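Local coordinates for protein (sliding clamp) (Enterobacteria phage RB69, PDB 1B77) that forms a ring-shaped trimeric sliding clamp that binds a peptide of the phage DNA polymerase and tethers the polymerase to DNA for processive replication, at the interface of chains A and B. Residues are numbered along the deposited sequence; one frame, centred on the assembly and turned at random. Chains: chain A/B, Protein (sliding clamp).

The interface of chains A and B. Residues chain A 63, 66-67, 85, 88-91; chain B 125, 129, 133, 164-167.
B:Gln125 is the polar centre of this subunit contact of the clamp ring. Its CG stands anti to the backbone N (chi1 -172°), and the extended chain carries the amide across to chain A. The amide nitrogen NE2 meets A:Asp85 tip to tip, 2.8 Å from carboxylate oxygen OD2. That oxygen lies in the amide plane, though the carboxylate is turned 47° from it. NE2 also donates to the backbone O of A:Leu66 at 3.1 Å, coming from above that carbonyl plane. The amide oxygen OE1 accepts from the hydroxyl OG of A:Ser88 at 2.6 Å, on a lone pair. B:Tyr165 gives OE1 of B:Gln125 a second in-plane bond, from its phenol OH at 2.7 Å. Four bonds thus grip the amide and fix its flip. The nearby carboxylate may polarise it.

The ring of B:Tyr165 lies beside strand 88-92 of chain A. Its CE1 packs on CB of A:Ser88, while CD1 touches CG2 of A:Val90 as the two side chains cross obliquely. Branch CG1 of A:Val90 turns instead to B:Leu133. Between B:Gln125 and B:Leu133, the backbone of B:Val129 takes CD1 of A:Leu66, 3.7 Å from its CA.

Strand 88-92 of chain A pairs antiparallel with strand 165-171 of chain B. A:Thr89 N bonds B:Ser166 O at 2.9 Å, and B:Ser166 N returns to A:Thr89 O. The sheet runs on across the subunit boundary, with helix 120-133 of chain B beside the seam, facing the end of A helix 57-64.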
loop_
_atom_site.group_PDB
_atom_site.type_symbol
_atom_site.label_atom_id
_atom_site.label_comp_id
_atom_site.label_asym_id
_atom_site.label_seq_id
_atom_site.Cartn_x
_atom_site.Cartn_y
_atom_site.Cartn_z
ATOM N N ILE A 63 8.744 14.604 -10.198
ATOM C CA ILE A 63 9.374 14.544 -11.508
ATOM C C ILE A 63 10.904 14.643 -11.408
ATOM O O ILE A 63 11.627 14.049 -12.212
ATOM C CB ILE A 63 8.807 15.661 -12.422
ATOM C CG1 ILE A 63 7.676 15.082 -13.277
ATOM C CG2 ILE A 63 9.897 16.277 -13.287
ATOM C CD1 ILE A 63 8.119 13.973 -14.196
ATOM N N LEU A 66 12.980 11.475 -11.131
ATOM C CA LEU A 66 13.173 10.669 -12.336
ATOM C C LEU A 66 14.352 11.081 -13.210
ATOM O O LEU A 66 14.619 10.439 -14.223
ATOM C CB LEU A 66 11.897 10.683 -13.187
ATOM C CG LEU A 66 10.632 10.137 -12.518
ATOM C CD1 LEU A 66 9.450 10.262 -13.466
ATOM C CD2 LEU A 66 10.852 8.682 -12.111
ATOM N N VAL A 67 15.050 12.152 -12.836
ATOM C CA VAL A 67 16.202 12.619 -13.615
ATOM C C VAL A 67 17.482 12.654 -12.776
ATOM O O VAL A 67 17.444 12.437 -11.566
ATOM C CB VAL A 67 15.950 14.029 -14.195
ATOM C CG1 VAL A 67 14.790 13.986 -15.175
ATOM C CG2 VAL A 67 15.653 15.019 -13.066
ATOM N N ASP A 85 18.466 17.062 -18.417
ATOM C CA ASP A 85 19.066 15.811 -17.947
ATOM C C ASP A 85 20.114 15.353 -18.976
ATOM O O ASP A 85 20.282 15.992 -20.013
ATOM C CB ASP A 85 17.974 14.754 -17.763
ATOM C CG ASP A 85 18.440 13.563 -16.953
ATOM O OD1 ASP A 85 19.480 13.668 -16.270
ATOM O OD2 ASP A 85 17.749 12.523 -16.978
ATOM N N SER A 88 17.985 13.714 -22.018
ATOM C CA SER A 88 16.597 14.115 -22.159
ATOM C C SER A 88 16.317 15.460 -21.528
ATOM O O SER A 88 17.171 16.031 -20.841
ATOM C CB SER A 88 15.689 13.057 -21.532
ATOM O OG SER A 88 16.060 12.831 -20.183
ATOM N N THR A 89 15.107 15.953 -21.760
ATOM C CA THR A 89 14.671 17.236 -21.231
ATOM C C THR A 89 13.214 17.113 -20.767
ATOM O O THR A 89 12.389 16.474 -21.423
ATOM C CB THR A 89 14.765 18.334 -22.322
ATOM O OG1 THR A 89 16.105 18.401 -22.815
ATOM C CG2 THR A 89 14.369 19.694 -21.767
ATOM N N VAL A 90 12.906 17.710 -19.625
ATOM C CA VAL A 90 11.549 17.689 -19.110
ATOM C C VAL A 90 11.081 19.125 -18.978
ATOM O O VAL A 90 11.761 19.949 -18.371
ATOM C CB VAL A 90 11.460 17.027 -17.706
ATOM C CG1 VAL A 90 10.034 17.160 -17.164
ATOM C CG2 VAL A 90 11.870 15.563 -17.777
ATOM N N TYR A 91 9.924 19.434 -19.553
ATOM C CA TYR A 91 9.378 20.775 -19.443
ATOM C C TYR A 91 8.231 20.728 -18.446
ATOM O O TYR A 91 7.433 19.790 -18.458
ATOM C CB TYR A 91 8.884 21.278 -20.800
ATOM C CG TYR A 91 9.967 21.320 -21.849
ATOM C CD1 TYR A 91 10.940 22.319 -21.836
ATOM C CD2 TYR A 91 10.030 20.353 -22.846
ATOM C CE1 TYR A 91 11.953 22.353 -22.795
ATOM C CE2 TYR A 91 11.034 20.377 -23.808
ATOM C CZ TYR A 91 11.991 21.376 -23.779
ATOM O OH TYR A 91 12.983 21.381 -24.731
ATOM N N GLN B 125 12.753 5.884 -17.876
ATOM C CA GLN B 125 12.430 7.291 -17.668
ATOM C C GLN B 125 11.221 7.708 -18.517
ATOM O O GLN B 125 10.333 8.418 -18.033
ATOM C CB GLN B 125 13.627 8.182 -18.001
ATOM C CG GLN B 125 13.415 9.636 -17.630
ATOM C CD GLN B 125 14.555 10.524 -18.086
ATOM O OE1 GLN B 125 14.689 10.827 -19.272
ATOM N NE2 GLN B 125 15.393 10.938 -17.144
ATOM N N VAL B 129 8.189 9.239 -16.551
ATOM C CA VAL B 129 7.852 10.634 -16.794
ATOM C C VAL B 129 6.458 10.814 -17.386
ATOM O O VAL B 129 5.713 11.706 -16.974
ATOM C CB VAL B 129 8.883 11.301 -17.722
ATOM C CG1 VAL B 129 8.394 12.670 -18.130
ATOM C CG2 VAL B 129 10.225 11.424 -17.011
ATOM N N LEU B 133 3.685 13.546 -16.092
ATOM C CA LEU B 133 3.375 14.696 -16.942
ATOM C C LEU B 133 2.079 14.557 -17.732
ATOM O O LEU B 133 1.756 15.421 -18.549
ATOM C CB LEU B 133 4.505 14.933 -17.945
ATOM C CG LEU B 133 5.902 15.361 -17.502
ATOM C CD1 LEU B 133 6.823 15.292 -18.714
ATOM C CD2 LEU B 133 5.878 16.768 -16.927
ATOM N N LYS B 164 6.245 18.036 -23.956
ATOM C CA LYS B 164 6.422 18.140 -22.508
ATOM C C LYS B 164 7.642 17.327 -22.070
ATOM O O LYS B 164 8.093 17.410 -20.924
ATOM C CB LYS B 164 5.160 17.629 -21.804
ATOM C CG LYS B 164 3.883 18.252 -22.360
ATOM C CD LYS B 164 2.623 17.714 -21.716
ATOM C CE LYS B 164 2.374 18.325 -20.352
ATOM N NZ LYS B 164 1.094 17.815 -19.769
ATOM N N TYR B 165 8.169 16.548 -23.004
ATOM C CA TYR B 165 9.328 15.710 -22.762
ATOM C C TYR B 165 9.994 15.422 -24.096
ATOM O O TYR B 165 9.341 15.411 -25.150
ATOM C CB TYR B 165 8.901 14.394 -22.114
ATOM C CG TYR B 165 10.003 13.370 -21.933
ATOM C CD1 TYR B 165 11.020 13.558 -21.001
ATOM C CD2 TYR B 165 9.989 12.179 -22.655
ATOM C CE1 TYR B 165 11.993 12.575 -20.781
ATOM C CE2 TYR B 165 10.952 11.197 -22.450
ATOM C CZ TYR B 165 11.949 11.397 -21.509
ATOM O OH TYR B 165 12.881 10.404 -21.291
ATOM N N SER B 166 11.297 15.186 -24.042
ATOM C CA SER B 166 12.064 14.879 -25.231
ATOM C C SER B 166 13.246 14.002 -24.842
ATOM O O SER B 166 13.979 14.316 -23.902
ATOM C CB SER B 166 12.553 16.168 -25.883
ATOM O OG SER B 166 13.119 15.883 -27.145
ATOM N N LEU B 167 13.414 12.895 -25.556
ATOM C CA LEU B 167 14.500 11.962 -25.293
ATOM C C LEU B 167 15.243 11.698 -26.591
ATOM O O LEU B 167 14.628 11.410 -27.618
ATOM C CB LEU B 167 13.955 10.644 -24.740
ATOM C CG LEU B 167 14.936 9.463 -24.642
ATOM C CD1 LEU B 167 15.879 9.655 -23.456
ATOM C CD2 LEU B 167 14.153 8.170 -24.494
#